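Local coordinates for beta-cardiotoxin OH-27 (Ophiophagus hannah, PDB 3PLC), which acts as a three-finger cardiotoxin of king cobra venom, an all-beta, disulfide-braced protein that probably acts on the heart of envenomed animals, at residues R1-T6 with T13-G18; K21-T26 with G39-C44. All coordinates share one frame; numbering follows the deposited sequence.

Two antiparallel hairpins of the three-finger toxin fold are joined here through their cysteines. Contact 1 pairs the strands of the first finger, and contact 2 pairs strand 21-25 with strand 37-41, the second finger; their centres lie about 9 Å apart. Each cysteine of contact 1 is bonded to one of contact 2: the disulfide Cys-3 SG to Cys-22 SG and the disulfide Cys-15 SG to Cys-40 SG both measure 2.0 Å. Cys-3 SG also packs 3.4 Å from Lys-21 O. The two hairpins follow one another in the chain, and these crosslinks tie them at the disulfide-rich core from which the fingers extend.

Contact 1: R1-T6 with T13-G18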
loop_
_atom_site.group_PDB
_atom_site.type_symbol
_atom_site.label_atom_id
_atom_site.label_comp_id
_atom_site.label_asym_id
_atom_site.label_seq_id
_atom_site.Cartn_x
_atom_site.Cartn_y
_atom_site.Cartn_z
ATOM N N ARG A 1 4.969 -4.151 7.604
ATOM C CA ARG A 1 5.320 -5.610 7.600
ATOM C C ARG A 1 4.341 -6.387 6.720
ATOM O O ARG A 1 4.749 -6.997 5.728
ATOM C CB ARG A 1 5.362 -6.203 9.025
ATOM C CG ARG A 1 5.776 -5.220 10.150
ATOM C CD ARG A 1 5.654 -5.841 11.537
ATOM N NE ARG A 1 4.926 -4.955 12.449
ATOM C CZ ARG A 1 5.482 -4.055 13.256
ATOM N NH1 ARG A 1 6.804 -3.901 13.308
ATOM N NH2 ARG A 1 4.703 -3.302 14.021
ATOM N N LYS A 2 3.060 -6.366 7.080
ATOM C CA LYS A 2 2.005 -6.978 6.245
ATOM C C LYS A 2 1.146 -5.900 5.574
ATOM O O LYS A 2 0.819 -4.887 6.193
ATOM C CB LYS A 2 1.122 -7.904 7.077
ATOM C CG LYS A 2 1.791 -9.210 7.599
ATOM C CD LYS A 2 0.867 -9.896 8.605
ATOM C CE LYS A 2 1.488 -11.141 9.290
ATOM N NZ LYS A 2 0.488 -11.866 10.164
ATOM N N CYS A 3 0.776 -6.101 4.312
ATOM C CA CYS A 3 -0.041 -5.103 3.608
ATOM C C CYS A 3 -1.071 -5.748 2.723
ATOM O O CYS A 3 -0.801 -6.819 2.187
ATOM C CB CYS A 3 0.804 -4.203 2.703
ATOM S SG CYS A 3 1.997 -3.135 3.507
ATOM N N LEU A 4 -2.227 -5.086 2.543
ATOM C CA LEU A 4 -3.206 -5.537 1.534
ATOM C C LEU A 4 -2.577 -5.411 0.129
ATOM O O LEU A 4 -1.841 -4.450 -0.171
ATOM C CB LEU A 4 -4.572 -4.811 1.640
ATOM C CG LEU A 4 -5.436 -5.071 2.915
ATOM C CD1 LEU A 4 -6.861 -4.625 2.681
ATOM C CD2 LEU A 4 -5.487 -6.506 3.290
ATOM N N ASN A 5 -2.928 -6.366 -0.724
ATOM C CA ASN A 5 -2.124 -6.773 -1.842
ATOM C C ASN A 5 -2.817 -6.691 -3.201
ATOM O O ASN A 5 -2.154 -6.749 -4.249
ATOM C CB ASN A 5 -1.762 -8.251 -1.628
ATOM C CG ASN A 5 -0.554 -8.615 -2.393
ATOM O OD1 ASN A 5 0.011 -7.743 -3.043
ATOM N ND2 ASN A 5 -0.125 -9.858 -2.340
ATOM N N THR A 6 -4.143 -6.609 -3.163
ATOM C CA THR A 6 -4.983 -6.851 -4.322
ATOM C C THR A 6 -6.132 -5.862 -4.262
ATOM O O THR A 6 -6.300 -5.172 -3.245
ATOM C CB THR A 6 -5.592 -8.311 -4.308
ATOM O OG1 THR A 6 -6.603 -8.409 -3.302
ATOM C CG2 THR A 6 -4.557 -9.359 -4.068
ATOM N N THR A 13 0.286 -9.709 1.509
ATOM C CA THR A 13 1.602 -10.357 1.563
ATOM C C THR A 13 2.364 -9.748 2.722
ATOM O O THR A 13 2.005 -8.653 3.229
ATOM C CB THR A 13 2.514 -10.104 0.318
ATOM O OG1 THR A 13 1.911 -9.147 -0.556
ATOM C CG2 THR A 13 2.828 -11.402 -0.456
ATOM N N THR A 14 3.410 -10.465 3.134
ATOM C CA THR A 14 4.465 -9.893 3.958
ATOM C C THR A 14 5.458 -9.199 3.025
ATOM O O THR A 14 5.773 -9.697 1.937
ATOM C CB THR A 14 5.159 -10.957 4.798
ATOM O OG1 THR A 14 4.204 -11.959 5.163
ATOM C CG2 THR A 14 5.733 -10.337 6.047
ATOM N N CYS A 15 5.923 -8.033 3.453
ATOM C CA CYS A 15 6.769 -7.186 2.626
ATOM C C CYS A 15 8.234 -7.612 2.672
ATOM O O CYS A 15 8.664 -8.239 3.645
ATOM C CB CYS A 15 6.655 -5.748 3.107
ATOM S SG CYS A 15 4.972 -5.244 3.412
ATOM N N PRO A 16 8.993 -7.294 1.605
ATOM C CA PRO A 16 10.451 -7.317 1.685
ATOM C C PRO A 16 10.916 -6.477 2.864
ATOM O O PRO A 16 10.365 -5.398 3.109
ATOM C CB PRO A 16 10.896 -6.633 0.372
ATOM C CG PRO A 16 9.774 -6.731 -0.539
ATOM C CD PRO A 16 8.530 -7.183 0.210
ATOM N N ILE A 17 11.912 -6.969 3.590
ATOM C CA ILE A 17 12.549 -6.167 4.621
ATOM C C ILE A 17 12.901 -4.837 3.963
ATOM O O ILE A 17 13.405 -4.791 2.825
ATOM C CB ILE A 17 13.848 -6.823 5.190
ATOM C CG1 ILE A 17 13.632 -8.317 5.459
ATOM C CG2 ILE A 17 14.363 -6.063 6.426
ATOM C CD1 ILE A 17 14.641 -8.953 6.401
ATOM N N GLY A 18 12.628 -3.758 4.676
ATOM C CA GLY A 18 12.882 -2.441 4.144
ATOM C C GLY A 18 11.635 -1.756 3.644
ATOM O O GLY A 18 11.658 -0.550 3.425
#
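With SG beside the backbone N and anti to the carbonyl carbon in both Cys-3 (chi1 -65°) and Cys-15, the two sulfurs are brought to 3.6 Å, SG to SG. They are not bonded to each other; each belongs to a disulfide with the second finger, so the sulfurs of two separate disulfides meet in van der Waals contact in the core of the three-finger fold. The contact itself is the hairpin of the first finger, strand 2-4 against strand 12-14. Cys-3 and Thr-13 form its antiparallel hydrogen-bonded pair: Cys-3 N gives a nearly straight bond to Thr-13 O (3.0 Å), approaching almost along the C=O axis, and Thr-13 N returns one to Cys-3 O at 3.2 Å. Lys-2 and Thr-14 make the adjoining non-hydrogen-bonded pair, where Lys-2 CA lies 3.4 Å from Thr-13 O in a CA-H...O contact. Beyond it, Cys-15 N donates to Arg-1 O, though the place of that oxygen is less certain. The Lys-2 chain, with CG anti to the carbonyl carbon and extended beyond it, leads away from the partner strand. On its other edge strand 2-4 meets the C-terminal region, where Lys-2 is linked to Lys-60 by backbone hydrogen bonding and its N also bonds to Asn-59 OD1, and Leu-4 O accepts a hydrogen bond from Asn-62 ND2. Past the Cys-3/Thr-13 pair, toward the tip of the finger, the side chains of Asn-5 and Thr-13 cross obliquely. Asn-5 CG stands anti to the backbone N (chi1 -158°), which turns the amide toward Thr-13 and brings Asn-5 ND2 to 2.8 Å from Thr-13 OG1, at an angle too poor for a hydrogen bond.

Contact 2: K21-T26 with G39-C44; sequences KCVKMT and GCIDIC
Gly-39 opens the second segment opposite Val-23, and the two form an antiparallel hydrogen-bonded pair. Val-23 N donates to Gly-39 O (3.0 Å) nearly along the C=O axis, while Gly-39 N reaches Val-23 O in the carbonyl plane. Val-23 CG1, in the crowded position between backbone N and carbonyl carbon (chi1 59°), rests 3.4 Å from Gly-39 O. Next, Cys-40 faces Cys-22 as a non-hydrogen-bonded pair, both sulfurs lying on the face toward the first finger. Ile-41 pairs with Lys-21: its N meets Lys-21 O at 2.8 Å from above the carbonyl plane, and its O takes the Lys-21 N-H. On the face opposite the cysteines, the Ile-41 and Val-23 side chains cross obliquely, Ile-41 CG1 lying 4.1 Å from Val-23 CG1, and Ile-41 CG2 lies 3.9 Å from Lys-21 CB. Asp-42 turns the chain out of the strand, its OD2 accepting the Ile-43 N-H through the anti lone pair. Cys-44 is then bonded to Cys-55 at the third finger, and strand 53-56 flanks strand 21-25 on its other edge. Strand 21-25 is thus central in the three-stranded antiparallel sheet typical of three-finger toxins.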
loop_
_atom_site.group_PDB
_atom_site.type_symbol
_atom_site.label_atom_id
_atom_site.label_comp_id
_atom_site.label_asym_id
_atom_site.label_seq_id
_atom_site.Cartn_x
_atom_site.Cartn_y
_atom_site.Cartn_z
ATOM N N LYS A 21 5.867 0.176 4.897
ATOM C CA LYS A 21 4.632 0.927 4.663
ATOM C C LYS A 21 3.695 0.289 3.624
ATOM O O LYS A 21 4.092 -0.569 2.838
ATOM C CB LYS A 21 4.974 2.373 4.278
ATOM C CG LYS A 21 5.242 3.257 5.486
ATOM C CD LYS A 21 6.031 4.507 5.170
ATOM C CE LYS A 21 6.826 4.907 6.427
ATOM N NZ LYS A 21 7.031 6.373 6.579
ATOM N N CYS A 22 2.428 0.706 3.649
ATOM C CA CYS A 22 1.410 0.084 2.823
ATOM C C CYS A 22 0.783 1.220 2.071
ATOM O O CYS A 22 0.727 2.328 2.565
ATOM C CB CYS A 22 0.340 -0.626 3.668
ATOM S SG CYS A 22 0.955 -1.919 4.740
ATOM N N VAL A 23 0.275 0.932 0.882
ATOM C CA VAL A 23 -0.215 1.991 0.023
ATOM C C VAL A 23 -1.440 1.476 -0.695
ATOM O O VAL A 23 -1.547 0.290 -0.974
ATOM C CB VAL A 23 0.919 2.490 -0.955
ATOM C CG1 VAL A 23 1.464 1.356 -1.844
ATOM C CG2 VAL A 23 0.466 3.730 -1.764
ATOM N N LYS A 24 -2.389 2.369 -0.924
ATOM C CA LYS A 24 -3.600 2.131 -1.698
ATOM C C LYS A 24 -3.522 3.243 -2.676
ATOM O O LYS A 24 -3.387 4.409 -2.300
ATOM C CB LYS A 24 -4.860 2.350 -0.841
ATOM C CG LYS A 24 -6.175 1.744 -1.374
ATOM C CD LYS A 24 -7.401 2.147 -0.500
ATOM C CE LYS A 24 -7.919 0.952 0.392
ATOM N NZ LYS A 24 -8.491 1.196 1.825
ATOM N N MET A 25 -3.586 2.885 -3.946
ATOM C CA MET A 25 -3.474 3.846 -5.019
ATOM C C MET A 25 -4.784 3.755 -5.808
ATOM O O MET A 25 -5.277 2.653 -6.081
ATOM C CB MET A 25 -2.239 3.506 -5.878
ATOM C CG MET A 25 -0.993 4.350 -5.554
ATOM S SD MET A 25 0.573 3.625 -6.086
ATOM C CE MET A 25 1.715 4.862 -5.544
ATOM N N THR A 26 -5.378 4.894 -6.145
ATOM C CA THR A 26 -6.645 4.823 -6.884
ATOM C C THR A 26 -6.676 5.704 -8.128
ATOM O O THR A 26 -6.165 6.819 -8.115
ATOM C CB THR A 26 -7.927 4.993 -5.977
ATOM O OG1 THR A 26 -8.590 6.224 -6.288
ATOM C CG2 THR A 26 -7.608 4.906 -4.461
ATOM N N GLY A 39 -0.246 -2.384 -2.016
ATOM C CA GLY A 39 0.933 -3.213 -1.788
ATOM C C GLY A 39 1.909 -2.591 -0.809
ATOM O O GLY A 39 1.588 -1.589 -0.146
ATOM N N CYS A 40 3.098 -3.188 -0.704
ATOM C CA CYS A 40 4.126 -2.744 0.242
ATOM C C CYS A 40 4.911 -1.617 -0.365
ATOM O O CYS A 40 5.000 -1.508 -1.591
ATOM C CB CYS A 40 5.072 -3.901 0.617
ATOM S SG CYS A 40 4.186 -5.096 1.559
ATOM N N ILE A 41 5.514 -0.787 0.473
ATOM C CA ILE A 41 6.293 0.347 -0.007
ATOM C C ILE A 41 7.336 0.815 1.018
ATOM O O ILE A 41 7.233 0.501 2.187
ATOM C CB ILE A 41 5.360 1.513 -0.399
ATOM C CG1 ILE A 41 5.498 1.865 -1.883
ATOM C CG2 ILE A 41 5.589 2.714 0.491
ATOM C CD1 ILE A 41 6.886 1.683 -2.448
ATOM N N ASP A 42 8.337 1.559 0.557
ATOM C CA ASP A 42 9.407 2.120 1.403
ATOM C C ASP A 42 9.219 3.610 1.667
ATOM O O ASP A 42 9.292 4.058 2.819
ATOM C CB ASP A 42 10.817 1.839 0.818
ATOM C CG ASP A 42 10.932 2.134 -0.698
ATOM O OD1 ASP A 42 11.905 1.634 -1.323
ATOM O OD2 ASP A 42 10.079 2.868 -1.258
ATOM N N ILE A 43 9.013 4.371 0.596
ATOM C CA ILE A 43 8.714 5.795 0.684
ATOM C C ILE A 43 7.339 6.073 0.051
ATOM O O ILE A 43 6.942 5.420 -0.913
ATOM C CB ILE A 43 9.833 6.656 0.038
ATOM C CG1 ILE A 43 11.172 6.372 0.733
ATOM C CG2 ILE A 43 9.492 8.148 0.123
ATOM C CD1 ILE A 43 12.313 6.130 -0.217
ATOM N N CYS A 44 6.607 7.019 0.628
ATOM C CA CYS A 44 5.260 7.332 0.185
ATOM C C CYS A 44 5.290 8.196 -1.082
ATOM O O CYS A 44 5.673 9.366 -1.037
ATOM C CB CYS A 44 4.469 8.003 1.315
ATOM S SG CYS A 44 2.790 8.545 0.861
#